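Local coordinates for protein catalase-3 (Neurospora crassa, PDB 4AJ9) that breaks down hydrogen peroxide to oxygen and water with a heme cofactor, probably protecting the cell from peroxide damage, at residues Lys224-His229 with Val275-Glu280; Asn83-Ser88 with Phe214-Glu219; Gly336-Glu341 with Phe418-Gly423; Gly287-Asp292 with Ser435-Asp440. All coordinates share one frame; numbering follows the deposited sequence.

In the fold
Contacts 1, 2 and 3 lie on one antiparallel sheet of the catalase barrel, where strands 270-278, 223-232, 214-217 and 337-338 follow one another as neighbours. Contact 2 centres 11 Å from contact 1 and 9 Å from contact 3, and strand 214-217 joins them: Val-226 N meets Phe-214 O at 2.9 Å, and Asp-338 N meets Arg-215 O at 2.8 Å. Contact 4 stands apart, 25 Å from contact 2 between centres, but touches contact 1 through Leu-290 and contact 3 through Leu-291. Heme lies about 9 Å from the side chain of Lys-227 and about 10 Å from that of Asp-292; the side chain of Trp-228 is about 11 Å from that of Asn-138, a predicted active-site residue.

Contact 1 (Lys224-His229 with Val275-Glu280); sequences KLVKWH and VQLIDE
Leu-225, Val-226, Lys-227 and Trp-228 stand opposite Ile-278, Leu-277, Gln-276 and Val-275 in that order, which makes strands 224-229 and 275-278 antiparallel neighbours of the catalase barrel; their directions differ by 156°. Leu-225/Ile-278 and Lys-227/Gln-276 are the hydrogen-bonded pairs, each closed by two backbone bonds. Ile-278 N reaches Leu-225 O at 2.8 Å, and Gln-276 N reaches Lys-227 O at 3.1 Å. On the face carrying Val-226 and Trp-228, Val-275 CG1 touches both of these neighbours. It lies 3.5 Å from Val-226 CG2, tighter than usual van der Waals contact, and Val-275 CG1 is also 3.5 Å from Trp-228 CE3, approaching the ring obliquely. Leu-277 CD2 adds a third apolar touch, 3.7 Å from Val-226 CG2. The indole also rests on Phe-133 and Ile-135 of strand 131-138, consistent with this face looking into the barrel. On the other face, Leu-225 crosses Glu-280 at about a right angle, with Leu-225 CD2 3.5 Å from Glu-280 OE1; the carboxylate is salt-bridged to Arg-215 through OE2. The chain of Gln-276 runs straight beyond CG (chi2 176°) and carries its amide to His-229, whose NE2 donates to Gln-276 OE1 at 2.8 Å. The donor sits above the amide plane, and ring and amide planes are 82° apart. Gln-276 NE2 is taken by the carbonyls of Ala-302 and Leu-297. Partners at both ends of this buried amide support its modelled orientation, and a proton on His-229 NE2, though that bond is bent.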
loop_
_atom_site.group_PDB
_atom_site.type_symbol
_atom_site.label_atom_id
_atom_site.label_comp_id
_atom_site.label_asym_id
_atom_site.label_seq_id
_atom_site.Cartn_x
_atom_site.Cartn_y
_atom_site.Cartn_z
ATOM N N LYS C 224 -20.805 -36.486 -4.337
ATOM C CA LYS C 224 -20.392 -37.318 -3.223
ATOM C C LYS C 224 -19.584 -36.420 -2.310
ATOM O O LYS C 224 -18.959 -35.473 -2.777
ATOM C CB LYS C 224 -19.517 -38.463 -3.712
ATOM C CG LYS C 224 -20.244 -39.426 -4.649
ATOM C CD LYS C 224 -19.367 -40.600 -5.014
ATOM C CE LYS C 224 -20.136 -41.602 -5.877
ATOM N NZ LYS C 224 -21.455 -41.927 -5.269
ATOM N N LEU C 225 -19.590 -36.725 -1.019
ATOM C CA LEU C 225 -18.752 -36.022 -0.060
ATOM C C LEU C 225 -17.364 -36.632 -0.148
ATOM O O LEU C 225 -17.232 -37.836 -0.381
ATOM C CB LEU C 225 -19.321 -36.186 1.345
ATOM C CG LEU C 225 -20.745 -35.659 1.567
ATOM C CD1 LEU C 225 -21.255 -36.084 2.957
ATOM C CD2 LEU C 225 -20.790 -34.148 1.386
ATOM N N VAL C 226 -16.325 -35.812 0.005
ATOM C CA VAL C 226 -14.963 -36.298 -0.194
ATOM C C VAL C 226 -13.971 -35.752 0.842
ATOM O O VAL C 226 -14.066 -34.598 1.252
ATOM C CB VAL C 226 -14.449 -35.982 -1.625
ATOM C CG1 VAL C 226 -14.302 -34.478 -1.848
ATOM C CG2 VAL C 226 -13.132 -36.674 -1.882
ATOM N N LYS C 227 -13.031 -36.602 1.255
ATOM C CA LYS C 227 -11.842 -36.166 2.003
ATOM C C LYS C 227 -10.618 -36.344 1.107
ATOM O O LYS C 227 -10.435 -37.414 0.508
ATOM C CB LYS C 227 -11.647 -36.985 3.293
ATOM C CG LYS C 227 -12.756 -36.842 4.338
ATOM C CD LYS C 227 -12.756 -35.460 4.983
ATOM C CE LYS C 227 -13.454 -35.481 6.345
ATOM N NZ LYS C 227 -13.679 -34.113 6.900
ATOM N N TRP C 228 -9.782 -35.309 1.016
ATOM C CA TRP C 228 -8.539 -35.397 0.249
ATOM C C TRP C 228 -7.406 -35.890 1.128
ATOM O O TRP C 228 -7.220 -35.402 2.261
ATOM C CB TRP C 228 -8.122 -34.026 -0.309
ATOM C CG TRP C 228 -9.059 -33.391 -1.273
ATOM C CD1 TRP C 228 -9.818 -32.272 -1.062
ATOM C CD2 TRP C 228 -9.311 -33.796 -2.626
ATOM N NE1 TRP C 228 -10.532 -31.967 -2.195
ATOM C CE2 TRP C 228 -10.231 -32.882 -3.171
ATOM C CE3 TRP C 228 -8.834 -34.836 -3.431
ATOM C CZ2 TRP C 228 -10.706 -32.992 -4.478
ATOM C CZ3 TRP C 228 -9.303 -34.939 -4.731
ATOM C CH2 TRP C 228 -10.226 -34.027 -5.240
ATOM N N HIS C 229 -6.626 -36.827 0.593
ATOM C CA HIS C 229 -5.461 -37.360 1.295
ATOM C C HIS C 229 -4.264 -37.373 0.358
ATOM O O HIS C 229 -4.393 -37.735 -0.815
ATOM C CB HIS C 229 -5.697 -38.803 1.753
ATOM C CG HIS C 229 -6.799 -38.962 2.752
ATOM N ND1 HIS C 229 -6.576 -39.411 4.037
ATOM C CD2 HIS C 229 -8.134 -38.765 2.648
ATOM C CE1 HIS C 229 -7.728 -39.481 4.682
ATOM N NE2 HIS C 229 -8.688 -39.085 3.866
ATOM N N VAL C 275 -8.701 -40.393 -2.044
ATOM C CA VAL C 275 -9.920 -39.806 -1.497
ATOM C C VAL C 275 -10.712 -40.822 -0.685
ATOM O O VAL C 275 -10.683 -42.027 -0.951
ATOM C CB VAL C 275 -10.862 -39.289 -2.605
ATOM C CG1 VAL C 275 -10.275 -38.039 -3.291
ATOM C CG2 VAL C 275 -11.149 -40.392 -3.617
ATOM N N GLN C 276 -11.424 -40.326 0.310
ATOM C CA GLN C 276 -12.500 -41.099 0.901
ATOM C C GLN C 276 -13.763 -40.530 0.284
ATOM O O GLN C 276 -13.882 -39.323 0.143
ATOM C CB GLN C 276 -12.507 -40.934 2.416
ATOM C CG GLN C 276 -11.302 -41.584 3.090
ATOM C CD GLN C 276 -11.273 -41.340 4.587
ATOM O OE1 GLN C 276 -10.960 -40.236 5.041
ATOM N NE2 GLN C 276 -11.595 -42.370 5.363
ATOM N N LEU C 277 -14.692 -41.395 -0.108
ATOM C CA LEU C 277 -15.922 -40.945 -0.739
ATOM C C LEU C 277 -17.126 -41.352 0.112
ATOM O O LEU C 277 -17.263 -42.515 0.482
ATOM C CB LEU C 277 -16.022 -41.512 -2.162
ATOM C CG LEU C 277 -14.910 -41.013 -3.094
ATOM C CD1 LEU C 277 -14.861 -41.751 -4.435
ATOM C CD2 LEU C 277 -15.073 -39.512 -3.311
ATOM N N ILE C 278 -17.985 -40.391 0.446
ATOM C CA ILE C 278 -19.138 -40.684 1.294
ATOM C C ILE C 278 -20.450 -40.237 0.638
ATOM O O ILE C 278 -20.532 -39.147 0.074
ATOM C CB ILE C 278 -19.000 -40.035 2.701
ATOM C CG1 ILE C 278 -17.627 -40.335 3.322
ATOM C CG2 ILE C 278 -20.107 -40.543 3.640
ATOM C CD1 ILE C 278 -16.521 -39.377 2.919
ATOM N N ASP C 279 -21.470 -41.090 0.699
ATOM C CA ASP C 279 -22.811 -40.724 0.232
ATOM C C ASP C 279 -23.315 -39.476 0.954
ATOM O O ASP C 279 -23.109 -39.321 2.156
ATOM C CB ASP C 279 -23.801 -41.857 0.512
ATOM C CG ASP C 279 -23.516 -43.108 -0.307
ATOM O OD1 ASP C 279 -22.889 -42.993 -1.388
ATOM O OD2 ASP C 279 -23.946 -44.197 0.131
ATOM N N GLU C 280 -24.001 -38.596 0.240
ATOM C CA GLU C 280 -24.531 -37.404 0.888
ATOM C C GLU C 280 -25.398 -37.774 2.083
ATOM O O GLU C 280 -25.336 -37.115 3.116
ATOM C CB GLU C 280 -25.334 -36.550 -0.097
ATOM C CG GLU C 280 -24.488 -35.809 -1.128
ATOM C CD GLU C 280 -23.964 -34.458 -0.648
ATOM O OE1 GLU C 280 -24.223 -34.048 0.512
ATOM O OE2 GLU C 280 -23.272 -33.798 -1.447
#

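Contact 2 (Asn83-Ser88 with Phe214-Glu219); sequences NITAAS and FRLVTE
Ala-86 meets Val-217 where an ST turn, formed by Thr-85 in the loop before strand 96-104, crosses the end of barrel strand 214-217; the touching parts run 85° apart. One direct hydrogen bond joins the backbones, from Ala-86 N to Val-217 O at 2.9 Å, with the donor tilted from the carbonyl plane. Just before it, Thr-85 CA directs a CA-H...O contact to the same oxygen. The turn itself depends on Thr-85 OG1, placed anti to the backbone N (chi1 -174°), where it accepts from Ala-87 N at 3.1 Å and also bonds to Gly-336 O, just before strand 337-338. A water lies 2.8 Å from Ile-84 O and 3.1 Å from Leu-216 O, between the two carbonyls. Apolar packing is modest: Ile-84 and Leu-216 lie side by side and point the same way, with Ile-84 CD1 3.7 Å from Leu-216 CD1. Carbons also come close to backbone carbonyls. Leu-216 CB approaches Ile-84 O to 3.2 Å, and Thr-218 CG2 lies against Asn-83 O and Ile-84 C. Glu-219, bent at chi2, curls back toward Ala-86 and has salt bridges to Arg-335 and Arg-416; Glu-219 OE2 stops 3.2 Å from Ala-86 CB.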
loop_
_atom_site.group_PDB
_atom_site.type_symbol
_atom_site.label_atom_id
_atom_site.label_comp_id
_atom_site.label_asym_id
_atom_site.label_seq_id
_atom_site.Cartn_x
_atom_site.Cartn_y
_atom_site.Cartn_z
ATOM N N ASN C 83 -16.713 -40.450 -13.563
ATOM C CA ASN C 83 -17.780 -41.134 -12.843
ATOM C C ASN C 83 -18.016 -40.553 -11.454
ATOM O O ASN C 83 -19.075 -40.772 -10.857
ATOM C CB ASN C 83 -17.512 -42.645 -12.750
ATOM C CG ASN C 83 -16.157 -42.971 -12.118
ATOM O OD1 ASN C 83 -15.155 -42.285 -12.357
ATOM N ND2 ASN C 83 -16.121 -44.031 -11.318
ATOM N N ILE C 84 -17.036 -39.821 -10.932
ATOM C CA ILE C 84 -17.214 -39.163 -9.630
ATOM C C ILE C 84 -17.037 -37.647 -9.664
ATOM O O ILE C 84 -17.482 -36.954 -8.749
ATOM C CB ILE C 84 -16.277 -39.735 -8.533
ATOM C CG1 ILE C 84 -14.819 -39.661 -8.984
ATOM C CG2 ILE C 84 -16.671 -41.175 -8.182
ATOM C CD1 ILE C 84 -13.828 -39.955 -7.876
ATOM N N THR C 85 -16.377 -37.127 -10.691
ATOM C CA THR C 85 -16.143 -35.684 -10.761
ATOM C C THR C 85 -15.982 -35.199 -12.188
ATOM O O THR C 85 -15.391 -35.886 -13.016
ATOM C CB THR C 85 -14.900 -35.272 -9.933
ATOM O OG1 THR C 85 -14.793 -33.843 -9.910
ATOM C CG2 THR C 85 -13.623 -35.873 -10.536
ATOM N N ALA C 86 -16.517 -34.008 -12.463
ATOM C CA ALA C 86 -16.315 -33.327 -13.746
ATOM C C ALA C 86 -14.975 -32.607 -13.812
ATOM O O ALA C 86 -14.647 -32.005 -14.840
ATOM C CB ALA C 86 -17.437 -32.326 -13.999
ATOM N N ALA C 87 -14.219 -32.635 -12.715
ATOM C CA ALA C 87 -12.926 -31.947 -12.664
ATOM C C ALA C 87 -12.017 -32.387 -13.810
ATOM O O ALA C 87 -11.721 -33.565 -13.961
ATOM C CB ALA C 87 -12.243 -32.182 -11.319
ATOM N N SER C 88 -11.573 -31.425 -14.608
ATOM C CA SER C 88 -10.843 -31.715 -15.832
ATOM C C SER C 88 -9.500 -32.396 -15.569
ATOM O O SER C 88 -9.073 -33.254 -16.333
ATOM C CB SER C 88 -10.633 -30.428 -16.640
ATOM O OG SER C 88 -9.664 -30.623 -17.656
ATOM N N PHE C 214 -15.217 -31.933 1.297
ATOM C CA PHE C 214 -15.641 -31.172 0.129
ATOM C C PHE C 214 -16.659 -32.011 -0.626
ATOM O O PHE C 214 -17.117 -33.039 -0.113
ATOM C CB PHE C 214 -14.447 -30.829 -0.763
ATOM C CG PHE C 214 -13.512 -29.809 -0.160
ATOM C CD1 PHE C 214 -12.509 -30.205 0.713
ATOM C CD2 PHE C 214 -13.637 -28.460 -0.466
ATOM C CE1 PHE C 214 -11.646 -29.282 1.271
ATOM C CE2 PHE C 214 -12.767 -27.519 0.086
ATOM C CZ PHE C 214 -11.778 -27.930 0.965
ATOM N N ARG C 215 -17.033 -31.571 -1.824
ATOM C CA ARG C 215 -17.899 -32.369 -2.682
ATOM C C ARG C 215 -17.278 -32.572 -4.055
ATOM O O ARG C 215 -16.739 -31.634 -4.652
ATOM C CB ARG C 215 -19.272 -31.703 -2.848
ATOM C CG ARG C 215 -20.166 -31.798 -1.621
ATOM C CD ARG C 215 -21.457 -30.994 -1.784
ATOM N NE ARG C 215 -22.463 -31.458 -0.827
ATOM C CZ ARG C 215 -22.898 -30.756 0.213
ATOM N NH1 ARG C 215 -22.442 -29.528 0.425
ATOM N NH2 ARG C 215 -23.805 -31.281 1.032
ATOM N N LEU C 216 -17.364 -33.798 -4.559
ATOM C CA LEU C 216 -17.096 -34.052 -5.971
ATOM C C LEU C 216 -18.445 -34.056 -6.665
ATOM O O LEU C 216 -19.414 -34.602 -6.135
ATOM C CB LEU C 216 -16.372 -35.386 -6.182
ATOM C CG LEU C 216 -14.974 -35.504 -5.579
ATOM C CD1 LEU C 216 -14.345 -36.840 -5.985
ATOM C CD2 LEU C 216 -14.103 -34.328 -6.040
ATOM N N VAL C 217 -18.509 -33.423 -7.836
ATOM C CA VAL C 217 -19.760 -33.243 -8.556
ATOM C C VAL C 217 -19.566 -33.648 -10.008
ATOM O O VAL C 217 -18.633 -33.186 -10.667
ATOM C CB VAL C 217 -20.234 -31.778 -8.486
ATOM C CG1 VAL C 217 -21.615 -31.624 -9.148
ATOM C CG2 VAL C 217 -20.280 -31.319 -7.039
ATOM N N THR C 218 -20.420 -34.545 -10.498
ATOM C CA THR C 218 -20.319 -34.997 -11.881
ATOM C C THR C 218 -21.058 -34.029 -12.803
ATOM O O THR C 218 -21.778 -33.152 -12.330
ATOM C CB THR C 218 -20.935 -36.404 -12.069
ATOM O OG1 THR C 218 -22.306 -36.376 -11.662
ATOM C CG2 THR C 218 -20.192 -37.443 -11.250
ATOM N N GLU C 219 -20.908 -34.216 -14.114
ATOM C CA GLU C 219 -21.564 -33.357 -15.107
ATOM C C GLU C 219 -23.068 -33.194 -14.883
ATOM O O GLU C 219 -23.616 -32.113 -15.098
ATOM C CB GLU C 219 -21.356 -33.904 -16.520
ATOM C CG GLU C 219 -19.914 -34.138 -16.925
ATOM C CD GLU C 219 -19.092 -32.864 -16.951
ATOM O OE1 GLU C 219 -19.675 -31.765 -16.806
ATOM O OE2 GLU C 219 -17.856 -32.963 -17.122
HETATM O O HOH W 1 -19.955 -37.404 -7.454
#

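Contact 3 (Gly336-Glu341 with Phe418-Gly423); sequences GVDFTE and FFTTPG
Asp-338 and Thr-421 form the polar centre of this contact, with two bonds converging on one oxygen. Asp-338 OD2 accepts from Thr-421 OG1 at 2.7 Å on its anti lone pair, and Thr-421 N donates to the same OD2 at 2.9 Å. The amide bond is nearly straight at the proton (170°) yet comes from well above the carboxylate plane. Arg-424 salt-bridges OD2 as well, which probably favours a charged carboxylate in this buried place. The group gets there because CG stands anti to the backbone N (chi1 -160°). Phe-418 crosses Asp-338 at about a right angle: Phe-418 CE1 lies 3.3 Å from Val-337 O, while Asp-338 OD1 sits at the ring edge, 3.8 Å from Phe-418 CZ. Two waters complete the joint. One donates to Val-337 O (2.6 Å) and Phe-419 O; the other donates to Asp-338 OD1 (2.9 Å) and accepts from Thr-420 OG1, which also bonds Arg-432 of the third subunit. Farther out, the Phe-418 ring meets Phe-45 of the second subunit edge-to-face. Strand 337-338 pairs with strand 214-217 of the catalase barrel sheet, the 418-423 loop lies against it at the subunit interface, and Phe-339 packs on helix 343-360.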
loop_
_atom_site.group_PDB
_atom_site.type_symbol
_atom_site.label_atom_id
_atom_site.label_comp_id
_atom_site.label_asym_id
_atom_site.label_seq_id
_atom_site.Cartn_x
_atom_site.Cartn_y
_atom_site.Cartn_z
ATOM N N GLY C 336 -16.626 -29.372 -11.090
ATOM C CA GLY C 336 -16.413 -30.738 -10.640
ATOM C C GLY C 336 -16.160 -30.858 -9.143
ATOM O O GLY C 336 -16.171 -31.954 -8.589
ATOM N N VAL C 337 -15.933 -29.727 -8.483
ATOM C CA VAL C 337 -15.693 -29.713 -7.049
ATOM C C VAL C 337 -16.597 -28.644 -6.445
ATOM O O VAL C 337 -16.872 -27.634 -7.097
ATOM C CB VAL C 337 -14.212 -29.370 -6.741
ATOM C CG1 VAL C 337 -13.939 -29.415 -5.242
ATOM C CG2 VAL C 337 -13.268 -30.319 -7.486
ATOM N N ASP C 338 -17.068 -28.872 -5.217
ATOM C CA ASP C 338 -17.881 -27.886 -4.497
ATOM C C ASP C 338 -17.522 -27.839 -3.012
ATOM O O ASP C 338 -16.839 -28.732 -2.502
ATOM C CB ASP C 338 -19.372 -28.186 -4.658
ATOM C CG ASP C 338 -20.257 -26.972 -4.355
ATOM O OD1 ASP C 338 -19.717 -25.856 -4.220
ATOM O OD2 ASP C 338 -21.495 -27.133 -4.260
ATOM N N PHE C 339 -18.006 -26.802 -2.325
ATOM C CA PHE C 339 -17.765 -26.633 -0.897
ATOM C C PHE C 339 -18.785 -27.413 -0.088
ATOM O O PHE C 339 -19.786 -27.882 -0.625
ATOM C CB PHE C 339 -17.870 -25.156 -0.514
ATOM C CG PHE C 339 -16.991 -24.259 -1.337
ATOM C CD1 PHE C 339 -15.611 -24.339 -1.236
ATOM C CD2 PHE C 339 -17.547 -23.343 -2.222
ATOM C CE1 PHE C 339 -14.797 -23.517 -2.007
ATOM C CE2 PHE C 339 -16.734 -22.518 -3.000
ATOM C CZ PHE C 339 -15.359 -22.607 -2.890
ATOM N N THR C 340 -18.523 -27.551 1.205
ATOM C CA THR C 340 -19.570 -27.959 2.126
ATOM C C THR C 340 -19.776 -26.885 3.171
ATOM O O THR C 340 -19.013 -25.908 3.263
ATOM C CB THR C 340 -19.275 -29.279 2.852
ATOM O OG1 THR C 340 -18.165 -29.099 3.737
ATOM C CG2 THR C 340 -18.996 -30.416 1.853
ATOM N N GLU C 341 -20.801 -27.105 3.980
ATOM C CA GLU C 341 -21.217 -26.172 5.004
ATOM C C GLU C 341 -20.375 -26.285 6.276
ATOM O O GLU C 341 -20.845 -25.968 7.366
ATOM C CB GLU C 341 -22.699 -26.406 5.326
ATOM C CG GLU C 341 -23.652 -26.010 4.200
ATOM C CD GLU C 341 -23.754 -27.050 3.086
ATOM O OE1 GLU C 341 -23.013 -28.055 3.107
ATOM O OE2 GLU C 341 -24.592 -26.862 2.185
ATOM N N PHE C 418 -18.502 -23.193 -13.809
ATOM C CA PHE C 418 -18.660 -23.710 -12.457
ATOM C C PHE C 418 -20.146 -23.765 -12.130
ATOM O O PHE C 418 -20.936 -22.971 -12.640
ATOM C CB PHE C 418 -17.962 -22.804 -11.443
ATOM C CG PHE C 418 -18.164 -23.236 -10.027
ATOM C CD1 PHE C 418 -17.340 -24.196 -9.463
ATOM C CD2 PHE C 418 -19.211 -22.713 -9.268
ATOM C CE1 PHE C 418 -17.544 -24.623 -8.150
ATOM C CE2 PHE C 418 -19.414 -23.126 -7.958
ATOM C CZ PHE C 418 -18.565 -24.086 -7.401
ATOM N N PHE C 419 -20.537 -24.704 -11.278
ATOM C CA PHE C 419 -21.895 -24.683 -10.751
ATOM C C PHE C 419 -21.926 -25.253 -9.350
ATOM O O PHE C 419 -21.213 -26.214 -9.029
ATOM C CB PHE C 419 -22.901 -25.385 -11.684
ATOM C CG PHE C 419 -22.631 -26.852 -11.903
ATOM C CD1 PHE C 419 -21.681 -27.268 -12.824
ATOM C CD2 PHE C 419 -23.350 -27.813 -11.205
ATOM C CE1 PHE C 419 -21.433 -28.610 -13.033
ATOM C CE2 PHE C 419 -23.117 -29.171 -11.421
ATOM C CZ PHE C 419 -22.160 -29.567 -12.336
ATOM N N THR C 420 -22.719 -24.621 -8.499
ATOM C CA THR C 420 -22.908 -25.111 -7.144
ATOM C C THR C 420 -23.736 -26.399 -7.217
ATOM O O THR C 420 -24.615 -26.513 -8.075
ATOM C CB THR C 420 -23.606 -24.043 -6.288
ATOM O OG1 THR C 420 -22.692 -22.964 -6.039
ATOM C CG2 THR C 420 -24.065 -24.620 -4.965
ATOM N N THR C 421 -23.441 -27.363 -6.343
ATOM C CA THR C 421 -24.171 -28.633 -6.329
ATOM C C THR C 421 -25.670 -28.372 -6.360
ATOM O O THR C 421 -26.217 -27.765 -5.442
ATOM C CB THR C 421 -23.857 -29.469 -5.079
ATOM O OG1 THR C 421 -22.438 -29.552 -4.893
ATOM C CG2 THR C 421 -24.432 -30.881 -5.235
ATOM N N PRO C 422 -26.343 -28.830 -7.422
ATOM C CA PRO C 422 -27.751 -28.460 -7.590
ATOM C C PRO C 422 -28.673 -28.938 -6.453
ATOM O O PRO C 422 -29.696 -28.303 -6.183
ATOM C CB PRO C 422 -28.140 -29.106 -8.936
ATOM C CG PRO C 422 -27.050 -30.056 -9.271
ATOM C CD PRO C 422 -25.814 -29.600 -8.563
ATOM N N GLY C 423 -28.319 -30.025 -5.784
ATOM C CA GLY C 423 -29.180 -30.530 -4.727
ATOM C C GLY C 423 -29.134 -29.794 -3.392
ATOM O O GLY C 423 -29.975 -30.025 -2.520
HETATM O O HOH W 2 -19.114 -27.740 -8.348
HETATM O O HOH W 3 -20.955 -23.251 -4.206
#

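Contact 4 (Gly287-Asp292 with Ser435-Asp440); sequences GFDLLD and SATFDD
Asp-289 and Asp-292, the ends of a type I beta turn, meet the 3-10 segment 436-438, with the CA atoms of Asp-289 and Thr-437 5.9 Å apart. Asp-289 divides its carboxylate between the two segments. OD2 accepts from Thr-437 OG1 at 2.6 Å on its anti lone pair and forms a salt bridge with Arg-37 of the fourth subunit; OD1 takes Leu-291 N at 3.0 Å, the mark of an Asx turn, from above the carboxylate plane. The ring of Phe-438 packs against the turn. Asp-292 CB lies over the centre of this ring in a CH-pi contact, 3.8 Å from the centroid and 7° off the normal, and the carboxylate of Asp-292 is stacked almost flat on the ring, 11° between planes. Round the rim, Asp-289 OD2 lies in the ring plane 3.7 Å from Phe-438 CE1, and Leu-291 O comes obliquely to 3.4 Å from Phe-438 CZ. One water ties the pieces together, accepting from Asp-289 N and donating to Asp-292 OD2 and Thr-437 O. Asp-292 OD1 bonds to Thr-294 OG1, and OD2 is salt-bridged to Lys-295. The contact thereby joins the loop between barrel strands 270-278 and 305-314 to the approach to helix 443-450.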
loop_
_atom_site.group_PDB
_atom_site.type_symbol
_atom_site.label_atom_id
_atom_site.label_comp_id
_atom_site.label_asym_id
_atom_site.label_seq_id
_atom_site.Cartn_x
_atom_site.Cartn_y
_atom_site.Cartn_z
ATOM N N GLY C 287 -20.629 -41.594 13.508
ATOM C CA GLY C 287 -20.349 -41.286 14.900
ATOM C C GLY C 287 -19.984 -39.827 15.128
ATOM O O GLY C 287 -19.602 -39.430 16.231
ATOM N N PHE C 288 -20.095 -39.033 14.072
ATOM C CA PHE C 288 -19.802 -37.600 14.125
ATOM C C PHE C 288 -20.355 -36.949 12.858
ATOM O O PHE C 288 -20.865 -37.632 11.985
ATOM C CB PHE C 288 -18.294 -37.349 14.218
ATOM C CG PHE C 288 -17.526 -37.752 12.981
ATOM C CD1 PHE C 288 -17.083 -39.057 12.812
ATOM C CD2 PHE C 288 -17.236 -36.819 11.995
ATOM C CE1 PHE C 288 -16.375 -39.434 11.683
ATOM C CE2 PHE C 288 -16.526 -37.185 10.860
ATOM C CZ PHE C 288 -16.095 -38.495 10.700
ATOM N N ASP C 289 -20.236 -35.631 12.763
ATOM C CA ASP C 289 -20.773 -34.886 11.631
ATOM C C ASP C 289 -19.637 -34.560 10.667
ATOM O O ASP C 289 -18.647 -33.936 11.055
ATOM C CB ASP C 289 -21.428 -33.600 12.149
ATOM C CG ASP C 289 -22.265 -32.894 11.096
ATOM O OD1 ASP C 289 -21.918 -32.960 9.900
ATOM O OD2 ASP C 289 -23.274 -32.263 11.481
ATOM N N LEU C 290 -19.771 -34.979 9.410
ATOM C CA LEU C 290 -18.689 -34.784 8.441
ATOM C C LEU C 290 -18.455 -33.315 8.061
ATOM O O LEU C 290 -17.520 -32.995 7.327
ATOM C CB LEU C 290 -18.880 -35.674 7.205
ATOM C CG LEU C 290 -18.194 -37.035 7.349
ATOM C CD1 LEU C 290 -18.776 -38.089 6.390
ATOM C CD2 LEU C 290 -16.695 -36.870 7.139
ATOM N N LEU C 291 -19.287 -32.424 8.588
ATOM C CA LEU C 291 -19.073 -30.992 8.410
ATOM C C LEU C 291 -18.136 -30.453 9.500
ATOM O O LEU C 291 -17.759 -29.287 9.479
ATOM C CB LEU C 291 -20.402 -30.234 8.443
ATOM C CG LEU C 291 -21.456 -30.540 7.373
ATOM C CD1 LEU C 291 -22.700 -29.681 7.617
ATOM C CD2 LEU C 291 -20.920 -30.318 5.963
ATOM N N ASP C 292 -17.759 -31.324 10.435
ATOM C CA ASP C 292 -16.952 -30.968 11.596
ATOM C C ASP C 292 -15.468 -31.237 11.320
ATOM O O ASP C 292 -15.038 -32.390 11.277
ATOM C CB ASP C 292 -17.414 -31.790 12.813
ATOM C CG ASP C 292 -16.677 -31.432 14.096
ATOM O OD1 ASP C 292 -15.619 -30.755 14.042
ATOM O OD2 ASP C 292 -17.152 -31.853 15.177
ATOM N N SER C 435 -24.102 -26.567 15.258
ATOM C CA SER C 435 -24.878 -27.789 15.398
ATOM C C SER C 435 -24.453 -28.582 16.628
ATOM O O SER C 435 -23.260 -28.758 16.873
ATOM C CB SER C 435 -24.679 -28.660 14.160
ATOM O OG SER C 435 -25.469 -29.828 14.236
ATOM N N ALA C 436 -25.425 -29.078 17.387
ATOM C CA ALA C 436 -25.134 -29.914 18.543
ATOM C C ALA C 436 -24.349 -31.164 18.126
ATOM O O ALA C 436 -23.703 -31.797 18.959
ATOM C CB ALA C 436 -26.415 -30.296 19.277
ATOM N N THR C 437 -24.394 -31.502 16.837
ATOM C CA THR C 437 -23.657 -32.658 16.317
ATOM C C THR C 437 -22.143 -32.463 16.430
ATOM O O THR C 437 -21.375 -33.409 16.241
ATOM C CB THR C 437 -24.008 -32.967 14.832
ATOM O OG1 THR C 437 -23.723 -31.824 14.007
ATOM C CG2 THR C 437 -25.477 -33.338 14.685
ATOM N N PHE C 438 -21.727 -31.233 16.733
ATOM C CA PHE C 438 -20.317 -30.866 16.816
ATOM C C PHE C 438 -19.792 -31.019 18.250
ATOM O O PHE C 438 -18.607 -30.809 18.502
ATOM C CB PHE C 438 -20.125 -29.400 16.359
ATOM C CG PHE C 438 -20.042 -29.209 14.852
ATOM C CD1 PHE C 438 -20.864 -29.922 13.985
ATOM C CD2 PHE C 438 -19.143 -28.294 14.309
ATOM C CE1 PHE C 438 -20.782 -29.734 12.606
ATOM C CE2 PHE C 438 -19.056 -28.101 12.933
ATOM C CZ PHE C 438 -19.873 -28.819 12.075
ATOM N N ASP C 439 -20.672 -31.406 19.178
ATOM C CA ASP C 439 -20.405 -31.308 20.621
ATOM C C ASP C 439 -19.277 -32.166 21.224
ATOM O O ASP C 439 -18.764 -31.835 22.295
ATOM C CB ASP C 439 -21.693 -31.560 21.420
ATOM C CG ASP C 439 -22.619 -30.356 21.437
ATOM O OD1 ASP C 439 -22.229 -29.302 20.894
ATOM O OD2 ASP C 439 -23.729 -30.460 22.012
ATOM N N ASP C 440 -18.907 -33.264 20.571
ATOM C CA ASP C 440 -17.965 -34.218 21.170
ATOM C C ASP C 440 -16.508 -33.859 20.877
ATOM O O ASP C 440 -16.061 -33.956 19.741
ATOM C CB ASP C 440 -18.271 -35.644 20.693
ATOM C CG ASP C 440 -17.368 -36.695 21.333
ATOM O OD1 ASP C 440 -16.175 -36.415 21.581
ATOM O OD2 ASP C 440 -17.855 -37.819 21.579
HETATM O O HOH W 4 -19.109 -33.865 14.804
#